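Magnesium and cobalt efflux protein (PDB 3JTF) probably takes part in magnesium and cobalt transport, this piece being its pair of CBS domains, which binds adenosine monophosphate. Local coordinates at residues B[38-43]-B[114-119]; B[52-57]-B[101-106]. All coordinates share one frame; numbering follows the deposited sequence.

Contact 1: residues B[38-43]-B[114-119]; sequences HSRFPV and LVTMED. With AMP (adenosine monophosphate), chain F; SO4 (sulfate ion), chain H.
Arg40 and Thr116 meet where the two CBS domains of a CBS pair (Bateman module) face each other across the cleft that holds AMP; strand 40-44 supplies one wall, strand 111-116 and the start of helix 117-126 the other. Followed outward from CB, Arg40 sets off with CG anti to its carbonyl carbon (chi1 -59°), and its side chain packs among Ile54, Leu56 and Leu101, while a bend at chi3 brings the guanidinium between phosphate and sulfate. NE stays 3.9 Å from AMP O1P. NH1 does most of the bridging: it donates to AMP O1P at 3.0 Å and, nearly straight at 170°, to sulfate O3, while Thr116 CG2 lies 3.7 Å from NH1, obliquely to the group. NH2 ends on sulfate O4 at 2.7 Å. Both anions lie near the guanidinium plane, at its edge, which should fix its rotation; the sulfate, probably from the crystallisation liquor, sits by the first turn of the helix, for which Thr116 is the N-cap residue. One face of the His38 ring covers the adenine, with AMP C4 3.3 Å above its centre. Across the domain boundary Pro42 CG touches Leu114 CD2 at 3.9 Å, the side chains crossing at about a right angle beside the base, whose N6 donates to Arg40 O. On the ribose, Thr116 OG1 shares a hydrogen bond with AMP O3', and Asp119 OD1 accepts one from AMP O2' at 2.7 Å.

Contact 2: residues B[52-57]-B[101-106]; sequences IGILLA and LAIVID
Leu101 opens the segment by sending CD2 to Ile54 CD1, 3.8 Å away, the closest approach between the two strands. Its CG is anti to the backbone N (chi1 -173°), which carries the branched end out toward strand 51-56, and the two side chains cross obliquely, with methyl meeting methyl. The same leucine packs on Thr116 of the neighbouring strand and touches AMP, so it belongs both to this hydrophobic seam and to the nucleotide pocket. Ala102 turns its methyl to the other side, against Ile81 of strand 80-82, as the alternation of an extended strand requires. Two residues after Leu101, Ile103 again faces the first segment. Here strands 51-56 and 101-105 lie in separate sheets, and each comes from a different CBS domain, so the meeting is side chain to side chain at the interdomain interface of the CBS pair: even the nearest CA atoms, those of Ile54 and Leu101, stand 8.6 Å apart. Ile103 CD1 comes to 4.1 Å from Ile54 CD1, and the two isoleucines lie alongside one another, pointing opposite ways. A single methyl, Ile54 CD1, therefore serves both partners. Beyond Ile103 the strand runs on to Asp106, whose OD1 accepts hydrogen bonds from the backbone N atoms of His108 and Gly110 in the turn leading to strand 111-116.

Contact 1 and contact 2 are both buried, their centres about 7 Å apart, and each pairs the same two sheets across the domain boundary. In sequence both segments of contact 2 fall between those of contact 1. The neighbouring strands 40-44 and 51-56 tie them through Val43 N to Gly53 O, 2.8 Å apart and probably hydrogen-bonded; side-chain packing adds Pro42 CG to Ile103 CD1 at 3.6 Å. Their chemistry differs with position: at 38-43 and 114-119 the interface opens into a pocket where AMP spans the domains, its phosphate held by His38 and Arg40 and its ribose by Thr116 and Asp119, whereas 52-57 and 101-106 meet through aliphatic carbons alone.

Contact 1: residues B[38-43]-B[114-119]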
ATOM      1  N   HIS B  38      -1.632   7.301  -3.499  1.00 23.03           N
ATOM      2  CA  HIS B  38      -2.264   5.968  -3.431  1.00 21.50           C
ATOM      3  C   HIS B  38      -1.473   4.980  -4.266  1.00 20.59           C
ATOM      4  O   HIS B  38      -0.800   5.368  -5.190  1.00 19.79           O
ATOM      5  CB  HIS B  38      -3.710   5.993  -3.905  1.00 20.82           C
ATOM      6  CG  HIS B  38      -4.586   6.872  -3.083  1.00 20.39           C
ATOM      7  ND1 HIS B  38      -4.725   6.718  -1.721  1.00 20.35           N
ATOM      8  CD2 HIS B  38      -5.322   7.956  -3.419  1.00 19.29           C
ATOM      9  CE1 HIS B  38      -5.534   7.662  -1.259  1.00 22.97           C
ATOM     10  NE2 HIS B  38      -5.910   8.425  -2.272  1.00 19.98           N
ATOM     11  N   SER B  39      -1.543   3.713  -3.908  1.00 20.77           N
ATOM     12  CA  SER B  39      -0.836   2.651  -4.620  1.00 21.51           C
ATOM     13  C   SER B  39      -1.706   1.978  -5.692  1.00 19.14           C
ATOM     14  O   SER B  39      -1.176   1.333  -6.580  1.00 17.92           O
ATOM     15  CB  SER B  39      -0.363   1.574  -3.638  1.00 22.88           C
ATOM     16  OG  SER B  39      -1.458   1.132  -2.805  1.00 31.04           O
ATOM     17  N   ARG B  40      -3.021   2.087  -5.568  1.00 17.62           N
ATOM     18  CA  ARG B  40      -3.960   1.366  -6.421  1.00 17.44           C
ATOM     19  C   ARG B  40      -5.047   2.300  -6.979  1.00 16.01           C
ATOM     20  O   ARG B  40      -5.550   3.154  -6.265  1.00 15.55           O
ATOM     21  CB  ARG B  40      -4.634   0.264  -5.627  1.00 18.53           C
ATOM     22  CG  ARG B  40      -3.685  -0.780  -5.011  1.00 21.25           C
ATOM     23  CD  ARG B  40      -4.360  -1.451  -3.828  1.00 23.63           C
ATOM     24  NE  ARG B  40      -4.482  -0.478  -2.749  1.00 27.46           N
ATOM     25  CZ  ARG B  40      -4.802  -0.760  -1.501  1.00 28.06           C
ATOM     26  NH1 ARG B  40      -4.870   0.218  -0.623  1.00 29.31           N
ATOM     27  NH2 ARG B  40      -5.037  -2.016  -1.125  1.00 31.18           N
ATOM     28  N   PHE B  41      -5.407   2.111  -8.240  1.00 14.94           N
ATOM     29  CA  PHE B  41      -6.332   3.004  -8.945  1.00 14.65           C
ATOM     30  C   PHE B  41      -7.330   2.193  -9.716  1.00 14.66           C
ATOM     31  O   PHE B  41      -6.941   1.361 -10.539  1.00 14.56           O
ATOM     32  CB  PHE B  41      -5.561   3.920  -9.887  1.00 15.13           C
ATOM     33  CG  PHE B  41      -4.515   4.719  -9.195  1.00 14.97           C
ATOM     34  CD1 PHE B  41      -3.256   4.172  -8.954  1.00 15.35           C
ATOM     35  CD2 PHE B  41      -4.801   5.988  -8.727  1.00 17.95           C
ATOM     36  CE1 PHE B  41      -2.304   4.867  -8.271  1.00 16.17           C
ATOM     37  CE2 PHE B  41      -3.856   6.721  -8.064  1.00 17.54           C
ATOM     38  CZ  PHE B  41      -2.588   6.161  -7.812  1.00 19.34           C
ATOM     39  N   PRO B  42      -8.622   2.406  -9.451  1.00 13.71           N
ATOM     40  CA  PRO B  42      -9.580   1.955 -10.453  1.00 13.38           C
ATOM     41  C   PRO B  42      -9.332   2.618 -11.802  1.00 12.43           C
ATOM     42  O   PRO B  42      -8.992   3.784 -11.853  1.00 11.76           O
ATOM     43  CB  PRO B  42     -10.943   2.373  -9.886  1.00 13.64           C
ATOM     44  CG  PRO B  42     -10.686   2.712  -8.437  1.00 14.72           C
ATOM     45  CD  PRO B  42      -9.268   3.231  -8.424  1.00 14.76           C
ATOM     46  N   VAL B  43      -9.495   1.833 -12.857  1.00 12.31           N
ATOM     47  CA  VAL B  43      -9.255   2.252 -14.223  1.00 13.19           C
ATOM     48  C   VAL B  43     -10.537   2.245 -15.005  1.00 12.49           C
ATOM     49  O   VAL B  43     -11.347   1.308 -14.881  1.00 13.00           O
ATOM     50  CB  VAL B  43      -8.209   1.322 -14.889  1.00 13.53           C
ATOM     51  CG1 VAL B  43      -7.991   1.725 -16.364  1.00 13.62           C
ATOM     52  CG2 VAL B  43      -6.873   1.390 -14.092  1.00 12.14           C
ATOM     53  N   LEU B 114     -15.313   3.275  -3.253  1.00 16.70           N
ATOM     54  CA  LEU B 114     -14.307   2.246  -3.085  1.00 16.33           C
ATOM     55  C   LEU B 114     -13.994   2.094  -1.594  1.00 15.30           C
ATOM     56  O   LEU B 114     -14.295   2.956  -0.779  1.00 17.03           O
ATOM     57  CB  LEU B 114     -13.058   2.511  -3.949  1.00 16.43           C
ATOM     58  CG  LEU B 114     -12.071   3.622  -3.591  1.00 17.13           C
ATOM     59  CD1 LEU B 114     -11.254   3.296  -2.350  1.00 14.19           C
ATOM     60  CD2 LEU B 114     -11.141   3.914  -4.789  1.00 16.40           C
ATOM     61  N   VAL B 115     -13.428   0.965  -1.240  1.00 14.81           N
ATOM     62  CA  VAL B 115     -13.152   0.642   0.143  1.00 14.85           C
ATOM     63  C   VAL B 115     -11.918  -0.243   0.162  1.00 15.14           C
ATOM     64  O   VAL B 115     -11.677  -1.015  -0.790  1.00 13.93           O
ATOM     65  CB  VAL B 115     -14.394   0.007   0.827  1.00 14.81           C
ATOM     66  CG1 VAL B 115     -14.688  -1.355   0.250  1.00 14.74           C
ATOM     67  CG2 VAL B 115     -14.224   0.015   2.367  1.00 16.86           C
ATOM     68  N   THR B 116     -11.113  -0.076   1.206  1.00 15.50           N
ATOM     69  CA  THR B 116      -9.899  -0.872   1.427  1.00 15.21           C
ATOM     70  C   THR B 116      -9.892  -1.545   2.794  1.00 15.24           C
ATOM     71  O   THR B 116     -10.664  -1.183   3.686  1.00 13.10           O
ATOM     72  CB  THR B 116      -8.581  -0.053   1.291  1.00 16.20           C
ATOM     73  OG1 THR B 116      -8.393   0.797   2.431  1.00 17.38           O
ATOM     74  CG2 THR B 116      -8.523   0.778  -0.035  1.00 15.81           C
HETATM   75  N   MSE B 117      -9.015  -2.542   2.939  1.00 15.53           N
HETATM   76  CA  MSE B 117      -8.894  -3.271   4.213  1.00 15.52           C
HETATM   77  C   MSE B 117      -8.547  -2.350   5.360  1.00 14.91           C
HETATM   78  O   MSE B 117      -9.018  -2.555   6.472  1.00 13.09           O
HETATM   79  CB  MSE B 117      -7.854  -4.396   4.146  1.00 15.34           C
HETATM   80  CG  MSE B 117      -8.034  -5.426   5.337  1.00 18.03           C
HETATM   81 SE   MSE B 117      -6.781  -6.900   5.080  1.00 25.44          SE
HETATM   82  CE  MSE B 117      -5.200  -5.947   5.776  1.00 23.34           C
ATOM     83  N   GLU B 118      -7.718  -1.342   5.086  1.00 14.81           N
ATOM     84  CA  GLU B 118      -7.372  -0.347   6.097  1.00 16.78           C
ATOM     85  C   GLU B 118      -8.583   0.386   6.626  1.00 15.95           C
ATOM     86  O   GLU B 118      -8.708   0.531   7.849  1.00 16.68           O
ATOM     87  CB  GLU B 118      -6.345   0.656   5.546  1.00 17.67           C
ATOM     88  CG  GLU B 118      -5.802   1.697   6.556  1.00 23.52           C
ATOM     89  CD  GLU B 118      -4.956   2.817   5.830  1.00 31.27           C
ATOM     90  OE1 GLU B 118      -3.932   2.453   5.198  1.00 37.03           O
ATOM     91  OE2 GLU B 118      -5.318   4.031   5.856  1.00 33.36           O
ATOM     92  N   ASP B 119      -9.478   0.825   5.730  1.00 15.85           N
ATOM     93  CA  ASP B 119     -10.729   1.484   6.136  1.00 16.44           C
ATOM     94  C   ASP B 119     -11.560   0.567   7.051  1.00 14.96           C
ATOM     95  O   ASP B 119     -12.149   1.008   8.012  1.00 14.10           O
ATOM     96  CB  ASP B 119     -11.615   1.865   4.939  1.00 17.16           C
ATOM     97  CG  ASP B 119     -10.953   2.858   3.980  1.00 22.70           C
ATOM     98  OD1 ASP B 119     -10.292   3.800   4.456  1.00 26.49           O
ATOM     99  OD2 ASP B 119     -11.090   2.647   2.744  1.00 27.77           O
TER
HETATM  100  P   AMP F   1      -3.478   3.853   0.163  1.00 36.19           P
HETATM  101  O1P AMP F   1      -3.573   2.895  -0.976  1.00 34.48           O
HETATM  102  O2P AMP F   1      -2.508   3.479   1.234  1.00 38.83           O
HETATM  103  O3P AMP F   1      -3.319   5.265  -0.292  1.00 35.59           O
HETATM  104  O5' AMP F   1      -4.890   3.906   0.900  1.00 36.56           O
HETATM  105  C5' AMP F   1      -5.074   4.862   1.953  1.00 35.36           C
HETATM  106  C4' AMP F   1      -6.523   5.244   1.952  1.00 33.44           C
HETATM  107  O4' AMP F   1      -6.909   6.093   0.851  1.00 29.82           O
HETATM  108  C3' AMP F   1      -7.369   3.979   1.779  1.00 33.17           C
HETATM  109  O3' AMP F   1      -7.471   3.240   3.001  1.00 36.52           O
HETATM  110  C2' AMP F   1      -8.641   4.605   1.335  1.00 30.02           C
HETATM  111  O2' AMP F   1      -9.092   5.333   2.540  1.00 33.01           O
HETATM  112  C1' AMP F   1      -8.116   5.577   0.267  1.00 26.16           C
HETATM  113  N9  AMP F   1      -7.772   5.154  -1.138  1.00 22.67           N
HETATM  114  C8  AMP F   1      -6.962   4.161  -1.614  1.00 20.64           C
HETATM  115  N7  AMP F   1      -6.900   4.184  -2.978  1.00 20.36           N
HETATM  116  C5  AMP F   1      -7.655   5.231  -3.385  1.00 18.55           C
HETATM  117  C6  AMP F   1      -8.006   5.858  -4.669  1.00 18.18           C
HETATM  118  N6  AMP F   1      -7.561   5.338  -5.818  1.00 16.67           N
HETATM  119  N1  AMP F   1      -8.843   6.918  -4.659  1.00 17.87           N
HETATM  120  C2  AMP F   1      -9.296   7.459  -3.527  1.00 18.49           C
HETATM  121  N3  AMP F   1      -8.986   6.973  -2.312  1.00 18.50           N
HETATM  122  C4  AMP F   1      -8.200   5.862  -2.192  1.00 19.31           C
HETATM  123  S   SO4 H   5      -5.330  -1.671   2.526  0.50 22.59           S
HETATM  124  O1  SO4 H   5      -3.950  -2.125   2.440  0.50 28.29           O
HETATM  125  O2  SO4 H   5      -5.952  -2.104   3.721  0.50 30.42           O
HETATM  126  O3  SO4 H   5      -5.332  -0.197   2.416  0.50 30.66           O
HETATM  127  O4  SO4 H   5      -6.049  -2.154   1.373  0.50 30.70           O

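Contact 2: residues B[52-57]-B[101-106]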
ATOM      1  N   ILE B  52     -12.865  -0.821 -15.768  1.00 15.22           N
ATOM      2  CA  ILE B  52     -12.386  -2.017 -16.464  1.00 14.41           C
ATOM      3  C   ILE B  52     -11.366  -2.771 -15.604  1.00 14.15           C
ATOM      4  O   ILE B  52     -10.810  -3.760 -16.044  1.00 14.62           O
ATOM      5  CB  ILE B  52     -11.802  -1.680 -17.855  1.00 14.10           C
ATOM      6  CG1 ILE B  52     -10.675  -0.654 -17.752  1.00 15.86           C
ATOM      7  CG2 ILE B  52     -12.924  -1.170 -18.837  1.00 13.85           C
ATOM      8  CD1 ILE B  52      -9.726  -0.680 -18.951  1.00 13.79           C
ATOM      9  N   GLY B  53     -11.120  -2.279 -14.393  1.00 12.65           N
ATOM     10  CA  GLY B  53     -10.267  -2.931 -13.458  1.00 13.51           C
ATOM     11  C   GLY B  53      -9.498  -2.012 -12.526  1.00 13.21           C
ATOM     12  O   GLY B  53      -9.849  -0.851 -12.375  1.00 13.29           O
ATOM     13  N   ILE B  54      -8.471  -2.567 -11.894  1.00 13.67           N
ATOM     14  CA  ILE B  54      -7.627  -1.888 -10.931  1.00 15.03           C
ATOM     15  C   ILE B  54      -6.173  -1.974 -11.364  1.00 16.33           C
ATOM     16  O   ILE B  54      -5.699  -3.034 -11.751  1.00 15.78           O
ATOM     17  CB  ILE B  54      -7.698  -2.531  -9.540  1.00 15.66           C
ATOM     18  CG1 ILE B  54      -9.157  -2.726  -9.105  1.00 18.38           C
ATOM     19  CG2 ILE B  54      -6.860  -1.673  -8.506  1.00 16.06           C
ATOM     20  CD1 ILE B  54      -9.945  -1.435  -8.854  1.00 14.50           C
ATOM     21  N   LEU B  55      -5.475  -0.845 -11.328  1.00 16.97           N
ATOM     22  CA  LEU B  55      -4.053  -0.825 -11.647  1.00 17.29           C
ATOM     23  C   LEU B  55      -3.285  -0.608 -10.353  1.00 17.41           C
ATOM     24  O   LEU B  55      -3.579   0.322  -9.604  1.00 15.96           O
ATOM     25  CB  LEU B  55      -3.707   0.300 -12.627  1.00 17.09           C
ATOM     26  CG  LEU B  55      -2.209   0.425 -13.014  1.00 18.81           C
ATOM     27  CD1 LEU B  55      -1.788  -0.800 -13.880  1.00 17.08           C
ATOM     28  CD2 LEU B  55      -2.020   1.698 -13.795  1.00 18.99           C
ATOM     29  N   LEU B  56      -2.337  -1.499 -10.086  1.00 18.83           N
ATOM     30  CA  LEU B  56      -1.342  -1.292  -9.036  1.00 20.29           C
ATOM     31  C   LEU B  56      -0.193  -0.481  -9.650  1.00 19.95           C
ATOM     32  O   LEU B  56       0.448  -0.909 -10.600  1.00 19.22           O
ATOM     33  CB  LEU B  56      -0.866  -2.658  -8.513  1.00 21.80           C
ATOM     34  CG  LEU B  56       0.151  -2.697  -7.365  1.00 24.68           C
ATOM     35  CD1 LEU B  56      -0.417  -2.220  -5.979  1.00 25.33           C
ATOM     36  CD2 LEU B  56       0.764  -4.133  -7.255  1.00 25.38           C
ATOM     37  N   ALA B  57       0.053   0.703  -9.109  1.00 20.48           N
ATOM     38  CA  ALA B  57       1.031   1.656  -9.664  1.00 21.38           C
ATOM     39  C   ALA B  57       2.398   1.037  -9.921  1.00 21.96           C
ATOM     40  O   ALA B  57       3.011   1.329 -10.939  1.00 21.01           O
ATOM     41  CB  ALA B  57       1.226   2.826  -8.727  1.00 22.09           C
ATOM     42  N   LEU B 101      -8.489  -3.899  -2.060  1.00 17.22           N
ATOM     43  CA  LEU B 101      -9.288  -2.760  -2.512  1.00 17.14           C
ATOM     44  C   LEU B 101     -10.460  -3.314  -3.288  1.00 16.70           C
ATOM     45  O   LEU B 101     -10.276  -4.179  -4.165  1.00 17.31           O
ATOM     46  CB  LEU B 101      -8.454  -1.835  -3.405  1.00 16.98           C
ATOM     47  CG  LEU B 101      -9.158  -0.517  -3.802  1.00 19.12           C
ATOM     48  CD1 LEU B 101      -8.234   0.707  -3.921  1.00 18.86           C
ATOM     49  CD2 LEU B 101      -9.901  -0.715  -5.104  1.00 19.05           C
ATOM     50  N   ALA B 102     -11.666  -2.839  -2.969  1.00 14.68           N
ATOM     51  CA  ALA B 102     -12.865  -3.234  -3.675  1.00 14.08           C
ATOM     52  C   ALA B 102     -13.620  -1.979  -4.117  1.00 14.19           C
ATOM     53  O   ALA B 102     -13.553  -0.945  -3.463  1.00 14.17           O
ATOM     54  CB  ALA B 102     -13.790  -4.117  -2.761  1.00 12.62           C
ATOM     55  N   ILE B 103     -14.325  -2.106  -5.233  1.00 13.79           N
ATOM     56  CA  ILE B 103     -15.222  -1.100  -5.690  1.00 14.19           C
ATOM     57  C   ILE B 103     -16.588  -1.409  -5.105  1.00 14.14           C
ATOM     58  O   ILE B 103     -17.042  -2.544  -5.134  1.00 14.88           O
ATOM     59  CB  ILE B 103     -15.295  -1.082  -7.237  1.00 13.96           C
ATOM     60  CG1 ILE B 103     -13.932  -0.812  -7.881  1.00 15.86           C
ATOM     61  CG2 ILE B 103     -16.349  -0.029  -7.744  1.00 13.97           C
ATOM     62  CD1 ILE B 103     -13.300   0.469  -7.397  1.00 17.66           C
ATOM     63  N   VAL B 104     -17.254  -0.385  -4.596  1.00 14.51           N
ATOM     64  CA  VAL B 104     -18.520  -0.548  -3.925  1.00 15.02           C
ATOM     65  C   VAL B 104     -19.667  -0.199  -4.877  1.00 16.18           C
ATOM     66  O   VAL B 104     -19.627   0.847  -5.562  1.00 17.28           O
ATOM     67  CB  VAL B 104     -18.594   0.364  -2.710  1.00 14.99           C
ATOM     68  CG1 VAL B 104     -19.964   0.240  -1.998  1.00 14.59           C
ATOM     69  CG2 VAL B 104     -17.411   0.076  -1.766  1.00 13.87           C
ATOM     70  N   ILE B 105     -20.681  -1.046  -4.912  1.00 17.24           N
ATOM     71  CA  ILE B 105     -21.875  -0.795  -5.726  1.00 18.79           C
ATOM     72  C   ILE B 105     -23.164  -0.735  -4.888  1.00 18.42           C
ATOM     73  O   ILE B 105     -23.275  -1.398  -3.891  1.00 18.87           O
ATOM     74  CB  ILE B 105     -21.987  -1.812  -6.903  1.00 19.34           C
ATOM     75  CG1 ILE B 105     -22.243  -3.214  -6.407  1.00 21.87           C
ATOM     76  CG2 ILE B 105     -20.745  -1.782  -7.790  1.00 20.15           C
ATOM     77  CD1 ILE B 105     -22.298  -4.272  -7.531  1.00 25.10           C
ATOM     78  N   ASP B 106     -24.107   0.119  -5.270  1.00 20.13           N
ATOM     79  CA  ASP B 106     -25.415   0.240  -4.564  1.00 20.74           C
ATOM     80  C   ASP B 106     -26.335  -0.909  -4.928  1.00 21.31           C
ATOM     81  O   ASP B 106     -25.995  -1.728  -5.785  1.00 20.68           O
ATOM     82  CB  ASP B 106     -26.115   1.565  -4.857  1.00 20.76           C
ATOM     83  CG  ASP B 106     -26.491   1.738  -6.344  1.00 20.85           C
ATOM     84  OD1 ASP B 106     -26.955   0.802  -7.032  1.00 21.87           O
ATOM     85  OD2 ASP B 106     -26.320   2.848  -6.837  1.00 20.51           O
TER